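Local coordinates for tylactone synthase starter module and modules 1 & 2 (Streptomyces fradiae, PDB 2Z5L), which probably acts as the NADPH-dependent ketoreductase of the first tylosin extension module, reducing a beta-keto polyketide intermediate and setting its chirality, at residues A276-A281 against A459-L464; E302-L307 against C312-A317. One frame throughout, in Å; residues are numbered along the deposited sequence.

Contact 1: residues A276-A281 against A459-L464; sequences ARRLAA and AAVDAL
One face of the Arg278 guanidinium is covered by Val461, whose CG1 sits 3.2 Å above the plane and off-centre toward the rim, while Asp462 OD1 comes to the edge of the same group. The methyl presses mainly on one arm of the guanidinium: Arg278 NH1 lies 3.3 Å from Val461 CG1, and CB of the valine is hardly farther from it. Val461 CG1 stands anti to its backbone N (chi1 170°), which carries this branch up to the arginine. At the edge, Arg278 NH2 makes a salt bridge with Asp462 OD1 at 2.9 Å, a moderately straight hydrogen bond (150°) that meets the oxygen nearly along its C-O axis. OD1 is somewhat tilted from the guanidinium plane, and the carboxylate is turned 59° against it; across this contact the bond goes to OD1 alone. The contact joins two neighbouring helices on one side of the Rossmann-fold core of a short-chain dehydrogenase/reductase. Helix 270-281 rests Leu279 on Val262 and Ile264, and helix 457-470 lays Leu464 over Val428 and Trp430. Between them the backbones stay well apart, with 8.3 Å from Arg278 CA to Val461 CA, and the arginine, bent at its two middle bonds, spans the gap. Its NE forms a second salt bridge, to Glu282 OE1, which should limit rotation of the head group.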
ATOM      1  N   ALA A 276      18.963 -14.404   2.629  1.00 24.37           N
ATOM      2  CA  ALA A 276      20.245 -14.548   3.299  1.00 24.49           C
ATOM      3  C   ALA A 276      21.194 -15.515   2.580  1.00 26.23           C
ATOM      4  O   ALA A 276      22.327 -15.151   2.278  1.00 27.18           O
ATOM      5  CB  ALA A 276      20.022 -14.983   4.745  1.00 24.05           C
ATOM      6  N   ARG A 277      20.748 -16.737   2.294  1.00 23.76           N
ATOM      7  CA  ARG A 277      21.608 -17.686   1.603  1.00 25.39           C
ATOM      8  C   ARG A 277      22.142 -17.138   0.284  1.00 26.36           C
ATOM      9  O   ARG A 277      23.286 -17.388  -0.085  1.00 27.52           O
ATOM     10  CB  ARG A 277      20.860 -18.996   1.339  1.00 25.65           C
ATOM     11  CG  ARG A 277      20.538 -19.804   2.584  1.00 26.99           C
ATOM     12  CD  ARG A 277      19.737 -21.069   2.231  1.00 25.03           C
ATOM     13  NE  ARG A 277      19.345 -21.857   3.385  1.00 24.13           N
ATOM     14  CZ  ARG A 277      20.127 -22.742   4.003  1.00 26.04           C
ATOM     15  NH1 ARG A 277      21.366 -22.959   3.577  1.00 27.94           N
ATOM     16  NH2 ARG A 277      19.665 -23.425   5.045  1.00 24.14           N
ATOM     17  N   ARG A 278      21.309 -16.396  -0.436  1.00 28.36           N
ATOM     18  CA  ARG A 278      21.718 -15.825  -1.718  1.00 28.95           C
ATOM     19  C   ARG A 278      22.743 -14.702  -1.570  1.00 29.63           C
ATOM     20  O   ARG A 278      23.700 -14.626  -2.342  1.00 27.59           O
ATOM     21  CB  ARG A 278      20.489 -15.314  -2.471  1.00 30.81           C
ATOM     22  CG  ARG A 278      19.714 -16.430  -3.181  1.00 35.49           C
ATOM     23  CD  ARG A 278      20.498 -16.935  -4.404  1.00 36.62           C
ATOM     24  NE  ARG A 278      20.682 -15.911  -5.439  1.00 37.18           N
ATOM     25  CZ  ARG A 278      19.757 -15.534  -6.325  1.00 40.10           C
ATOM     26  NH1 ARG A 278      18.552 -16.088  -6.317  1.00 39.77           N
ATOM     27  NH2 ARG A 278      20.056 -14.626  -7.248  1.00 39.73           N
ATOM     28  N   LEU A 279      22.526 -13.835  -0.586  1.00 29.21           N
ATOM     29  CA  LEU A 279      23.429 -12.722  -0.333  1.00 31.70           C
ATOM     30  C   LEU A 279      24.780 -13.223   0.158  1.00 31.83           C
ATOM     31  O   LEU A 279      25.829 -12.871  -0.391  1.00 34.97           O
ATOM     32  CB  LEU A 279      22.798 -11.771   0.685  1.00 29.11           C
ATOM     33  CG  LEU A 279      21.519 -11.146   0.107  1.00 30.15           C
ATOM     34  CD1 LEU A 279      21.007 -10.034   1.003  1.00 27.39           C
ATOM     35  CD2 LEU A 279      21.832 -10.617  -1.310  1.00 28.99           C
ATOM     36  N   ALA A 280      24.741 -14.053   1.195  1.00 33.28           N
ATOM     37  CA  ALA A 280      25.945 -14.635   1.787  1.00 34.23           C
ATOM     38  C   ALA A 280      26.760 -15.377   0.744  1.00 37.17           C
ATOM     39  O   ALA A 280      27.999 -15.343   0.760  1.00 36.00           O
ATOM     40  CB  ALA A 280      25.565 -15.583   2.890  1.00 31.89           C
ATOM     41  N   ALA A 281      26.052 -16.050  -0.164  1.00 37.22           N
ATOM     42  CA  ALA A 281      26.702 -16.806  -1.214  1.00 38.53           C
ATOM     43  C   ALA A 281      27.216 -15.926  -2.336  1.00 39.03           C
ATOM     44  O   ALA A 281      28.006 -16.378  -3.163  1.00 38.64           O
ATOM     45  CB  ALA A 281      25.752 -17.859  -1.764  1.00 40.03           C
ATOM     46  N   ALA A 459      13.893 -16.967  -8.941  1.00 34.43           N
ATOM     47  CA  ALA A 459      13.580 -16.044 -10.017  1.00 33.38           C
ATOM     48  C   ALA A 459      13.180 -14.724  -9.358  1.00 32.01           C
ATOM     49  O   ALA A 459      13.635 -13.648  -9.768  1.00 35.95           O
ATOM     50  CB  ALA A 459      12.432 -16.598 -10.848  1.00 35.16           C
ATOM     51  N   ALA A 460      12.344 -14.808  -8.327  1.00 30.68           N
ATOM     52  CA  ALA A 460      11.882 -13.623  -7.611  1.00 29.25           C
ATOM     53  C   ALA A 460      13.081 -12.831  -7.091  1.00 30.05           C
ATOM     54  O   ALA A 460      13.124 -11.598  -7.188  1.00 29.47           O
ATOM     55  CB  ALA A 460      10.952 -14.030  -6.461  1.00 26.01           C
ATOM     56  N   VAL A 461      14.062 -13.540  -6.539  1.00 31.05           N
ATOM     57  CA  VAL A 461      15.271 -12.885  -6.035  1.00 31.59           C
ATOM     58  C   VAL A 461      16.038 -12.220  -7.178  1.00 33.21           C
ATOM     59  O   VAL A 461      16.586 -11.128  -7.007  1.00 30.76           O
ATOM     60  CB  VAL A 461      16.201 -13.886  -5.298  1.00 32.78           C
ATOM     61  CG1 VAL A 461      17.569 -13.233  -5.014  1.00 30.55           C
ATOM     62  CG2 VAL A 461      15.554 -14.303  -3.995  1.00 32.25           C
ATOM     63  N   ASP A 462      16.088 -12.875  -8.340  1.00 36.28           N
ATOM     64  CA  ASP A 462      16.778 -12.285  -9.495  1.00 37.27           C
ATOM     65  C   ASP A 462      16.102 -10.973  -9.863  1.00 36.70           C
ATOM     66  O   ASP A 462      16.766  -9.972 -10.152  1.00 36.71           O
ATOM     67  CB  ASP A 462      16.736 -13.212 -10.719  1.00 38.63           C
ATOM     68  CG  ASP A 462      17.497 -14.517 -10.501  1.00 39.47           C
ATOM     69  OD1 ASP A 462      18.505 -14.512  -9.745  1.00 39.63           O
ATOM     70  OD2 ASP A 462      17.095 -15.538 -11.105  1.00 39.98           O
ATOM     71  N   ALA A 463      14.771 -10.997  -9.859  1.00 38.02           N
ATOM     72  CA  ALA A 463      13.978  -9.822 -10.188  1.00 36.26           C
ATOM     73  C   ALA A 463      14.322  -8.700  -9.218  1.00 37.91           C
ATOM     74  O   ALA A 463      14.363  -7.519  -9.594  1.00 39.84           O
ATOM     75  CB  ALA A 463      12.503 -10.158 -10.110  1.00 37.00           C
ATOM     76  N   LEU A 464      14.584  -9.069  -7.968  1.00 37.32           N
ATOM     77  CA  LEU A 464      14.943  -8.088  -6.947  1.00 36.33           C
ATOM     78  C   LEU A 464      16.284  -7.471  -7.318  1.00 37.44           C
ATOM     79  O   LEU A 464      16.417  -6.251  -7.433  1.00 36.04           O
ATOM     80  CB  LEU A 464      15.057  -8.758  -5.572  1.00 35.45           C
ATOM     81  CG  LEU A 464      15.559  -7.877  -4.420  1.00 31.91           C
ATOM     82  CD1 LEU A 464      14.641  -6.694  -4.251  1.00 33.06           C
ATOM     83  CD2 LEU A 464      15.628  -8.695  -3.133  1.00 32.64           C
TER

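Contact 2: residues E302-L307 against C312-A317; sequences ELAEEL and CEVVHA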
ATOM      1  N   GLU A 302      21.442 -23.799  13.034  1.00 27.10           N
ATOM      2  CA  GLU A 302      21.765 -24.562  11.835  1.00 26.76           C
ATOM      3  C   GLU A 302      21.928 -23.647  10.626  1.00 23.68           C
ATOM      4  O   GLU A 302      22.901 -23.757   9.879  1.00 27.60           O
ATOM      5  CB  GLU A 302      20.684 -25.610  11.559  1.00 34.59           C
ATOM      6  CG  GLU A 302      20.602 -26.708  12.608  1.00 42.61           C
ATOM      7  CD  GLU A 302      19.946 -26.240  13.891  1.00 48.57           C
ATOM      8  OE1 GLU A 302      19.435 -25.100  13.918  1.00 50.75           O
ATOM      9  OE2 GLU A 302      19.938 -27.012  14.872  1.00 52.83           O
ATOM     10  N   LEU A 303      20.970 -22.745  10.439  1.00 20.65           N
ATOM     11  CA  LEU A 303      21.018 -21.788   9.328  1.00 21.76           C
ATOM     12  C   LEU A 303      22.283 -20.912   9.332  1.00 23.53           C
ATOM     13  O   LEU A 303      22.930 -20.755   8.293  1.00 24.00           O
ATOM     14  CB  LEU A 303      19.781 -20.888   9.374  1.00 21.57           C
ATOM     15  CG  LEU A 303      19.286 -20.194   8.092  1.00 24.40           C
ATOM     16  CD1 LEU A 303      18.761 -18.817   8.450  1.00 23.58           C
ATOM     17  CD2 LEU A 303      20.367 -20.094   7.055  1.00 21.74           C
ATOM     18  N   ALA A 304      22.623 -20.347  10.491  1.00 24.32           N
ATOM     19  CA  ALA A 304      23.791 -19.467  10.616  1.00 25.23           C
ATOM     20  C   ALA A 304      25.092 -20.183  10.272  1.00 27.00           C
ATOM     21  O   ALA A 304      25.962 -19.612   9.623  1.00 28.49           O
ATOM     22  CB  ALA A 304      23.863 -18.883  12.027  1.00 23.85           C
ATOM     23  N   GLU A 305      25.227 -21.430  10.721  1.00 31.03           N
ATOM     24  CA  GLU A 305      26.416 -22.227  10.426  1.00 32.92           C
ATOM     25  C   GLU A 305      26.586 -22.418   8.918  1.00 31.80           C
ATOM     26  O   GLU A 305      27.690 -22.281   8.390  1.00 32.12           O
ATOM     27  CB  GLU A 305      26.329 -23.607  11.088  1.00 36.02           C
ATOM     28  CG  GLU A 305      26.602 -23.669  12.574  1.00 41.26           C
ATOM     29  CD  GLU A 305      26.531 -25.109  13.087  1.00 45.18           C
ATOM     30  OE1 GLU A 305      26.998 -26.012  12.350  1.00 48.49           O
ATOM     31  OE2 GLU A 305      26.027 -25.343  14.214  1.00 46.15           O
ATOM     32  N   GLU A 306      25.508 -22.741   8.212  1.00 31.24           N
ATOM     33  CA  GLU A 306      25.627 -22.935   6.771  1.00 29.25           C
ATOM     34  C   GLU A 306      25.941 -21.610   6.094  1.00 29.23           C
ATOM     35  O   GLU A 306      26.665 -21.589   5.117  1.00 31.90           O
ATOM     36  CB  GLU A 306      24.334 -23.535   6.213  1.00 30.04           C
ATOM     37  CG  GLU A 306      23.934 -24.802   6.944  1.00 32.23           C
ATOM     38  CD  GLU A 306      22.711 -25.491   6.357  1.00 30.98           C
ATOM     39  OE1 GLU A 306      22.219 -26.431   7.018  1.00 27.32           O
ATOM     40  OE2 GLU A 306      22.274 -25.093   5.253  1.00 31.07           O
ATOM     41  N   LEU A 307      25.413 -20.511   6.635  1.00 27.81           N
ATOM     42  CA  LEU A 307      25.650 -19.190   6.064  1.00 26.87           C
ATOM     43  C   LEU A 307      27.116 -18.749   6.224  1.00 26.09           C
ATOM     44  O   LEU A 307      27.677 -18.104   5.344  1.00 23.17           O
ATOM     45  CB  LEU A 307      24.705 -18.155   6.708  1.00 27.86           C
ATOM     46  CG  LEU A 307      23.187 -18.283   6.508  1.00 27.83           C
ATOM     47  CD1 LEU A 307      22.464 -17.187   7.253  1.00 29.81           C
ATOM     48  CD2 LEU A 307      22.852 -18.211   5.030  1.00 29.72           C
ATOM     49  N   CYS A 312      30.788 -15.684   4.780  1.00 38.30           N
ATOM     50  CA  CYS A 312      30.100 -14.550   5.387  1.00 37.74           C
ATOM     51  C   CYS A 312      29.973 -14.647   6.915  1.00 36.65           C
ATOM     52  O   CYS A 312      29.669 -15.708   7.455  1.00 36.58           O
ATOM     53  CB  CYS A 312      28.703 -14.437   4.767  1.00 37.31           C
ATOM     54  SG  CYS A 312      27.842 -12.961   5.267  1.00 44.73           S
ATOM     55  N   GLU A 313      30.193 -13.536   7.609  1.00 35.40           N
ATOM     56  CA  GLU A 313      30.029 -13.511   9.061  1.00 32.78           C
ATOM     57  C   GLU A 313      28.571 -13.285   9.457  1.00 28.21           C
ATOM     58  O   GLU A 313      27.920 -12.372   8.949  1.00 24.97           O
ATOM     59  CB  GLU A 313      30.915 -12.428   9.683  1.00 37.88           C
ATOM     60  CG  GLU A 313      31.115 -12.574  11.182  1.00 45.11           C
ATOM     61  CD  GLU A 313      31.913 -11.431  11.777  1.00 49.69           C
ATOM     62  OE1 GLU A 313      33.116 -11.315  11.461  1.00 51.34           O
ATOM     63  OE2 GLU A 313      31.337 -10.647  12.561  1.00 49.77           O
ATOM     64  N   VAL A 314      28.058 -14.118  10.362  1.00 24.20           N
ATOM     65  CA  VAL A 314      26.639 -14.058  10.717  1.00 24.16           C
ATOM     66  C   VAL A 314      26.246 -13.842  12.151  1.00 23.37           C
ATOM     67  O   VAL A 314      26.632 -14.594  13.045  1.00 23.99           O
ATOM     68  CB  VAL A 314      25.917 -15.352  10.298  1.00 23.66           C
ATOM     69  CG1 VAL A 314      24.442 -15.289  10.681  1.00 21.53           C
ATOM     70  CG2 VAL A 314      26.112 -15.587   8.825  1.00 21.36           C
ATOM     71  N   VAL A 315      25.399 -12.848  12.354  1.00 24.24           N
ATOM     72  CA  VAL A 315      24.922 -12.537  13.688  1.00 26.06           C
ATOM     73  C   VAL A 315      23.381 -12.543  13.721  1.00 25.81           C
ATOM     74  O   VAL A 315      22.734 -12.031  12.812  1.00 21.78           O
ATOM     75  CB  VAL A 315      25.490 -11.151  14.119  1.00 27.64           C
ATOM     76  CG1 VAL A 315      24.385 -10.126  14.257  1.00 26.39           C
ATOM     77  CG2 VAL A 315      26.295 -11.299  15.400  1.00 31.09           C
ATOM     78  N   HIS A 316      22.800 -13.098  14.779  1.00 27.64           N
ATOM     79  CA  HIS A 316      21.351 -13.164  14.901  1.00 32.43           C
ATOM     80  C   HIS A 316      20.833 -12.536  16.209  1.00 34.53           C
ATOM     81  O   HIS A 316      21.303 -12.867  17.304  1.00 36.92           O
ATOM     82  CB  HIS A 316      20.914 -14.633  14.804  1.00 35.34           C
ATOM     83  CG  HIS A 316      19.441 -14.817  14.638  1.00 40.64           C
ATOM     84  ND1 HIS A 316      18.850 -16.059  14.523  1.00 43.30           N
ATOM     85  CD2 HIS A 316      18.431 -13.917  14.586  1.00 41.55           C
ATOM     86  CE1 HIS A 316      17.543 -15.912  14.413  1.00 44.27           C
ATOM     87  NE2 HIS A 316      17.262 -14.619  14.448  1.00 43.27           N
ATOM     88  N   ALA A 317      19.857 -11.640  16.093  1.00 35.23           N
ATOM     89  CA  ALA A 317      19.289 -10.985  17.267  1.00 35.91           C
ATOM     90  C   ALA A 317      17.761 -10.933  17.268  1.00 37.16           C
ATOM     91  O   ALA A 317      17.123 -10.906  16.213  1.00 37.76           O
ATOM     92  CB  ALA A 317      19.842  -9.567  17.385  1.00 37.72           C
TER
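Val314 turns both of its methyls to the helix: CG1 stands anti to the backbone N (chi1 180°) and CG2 anti to the carbonyl carbon, a setting that sends one methyl to Ala304 and the other to Leu307, three residues on. This is helix-on-strand packing within a beta-alpha-beta unit of the Rossmann fold, made of strand 286-291, helix 300-308 and strand 313-318, where the helix lies over the strand that follows it. CG1 of Val314 meets the methyl of Ala304, with 3.9 Å to Ala304 CB. With only a methyl at Ala304, the backbones come near each other, the CA atoms of Ala304 and Val314 being 6.1 Å apart. The other branch packs more closely, Val314 CG2 lying 3.6 Å from Leu307 CB. Beyond that carbon Leu307 carries its CG anti to the carbonyl carbon (chi1 -64°); its CD1 stays beside the two valine methyls, 4.3 Å from Val314 CG2, whereas CD2 turns to the backbone of Arg277, and Leu289 is a further neighbour of the side chain. Where the chain returns to the strand, Cys312 points its CB to the helix end, and this atom approaches Leu307 O to 3.9 Å. Cys312 also packs against Leu287 of strand 286-291, to which the backbones of Glu313 and Val315, flanking Val314, are hydrogen-bonded, and strand 313-318 is the edge strand, within this chain, of the Rossmann sheet. From the helix side, Arg308 also reaches back to the strand, its NH2 hydrogen-bonding to Val314 O.

After an N-terminal region of strands and helices that runs to strand 239-247, the chain forms strand 261-265 and helix 270-281, where contact 1 opens; its loop closes at 459-464, 178 residues on. Contact 2 is nested inside, closing a short loop between helix 300-308 and strand 313-318 at the edge of the Rossmann core. Helix 270-281 belongs to both neighbourhoods. Arg278 serves contact 1, while Arg277 forms a salt bridge through NH1 to Glu306 OE2, and Ala280 packs on Cys312. Among helices 270-281, 300-308 and 457-470, helix 270-281 stands between the other two and touches both; the centres of the two contacts lie about 16 Å apart.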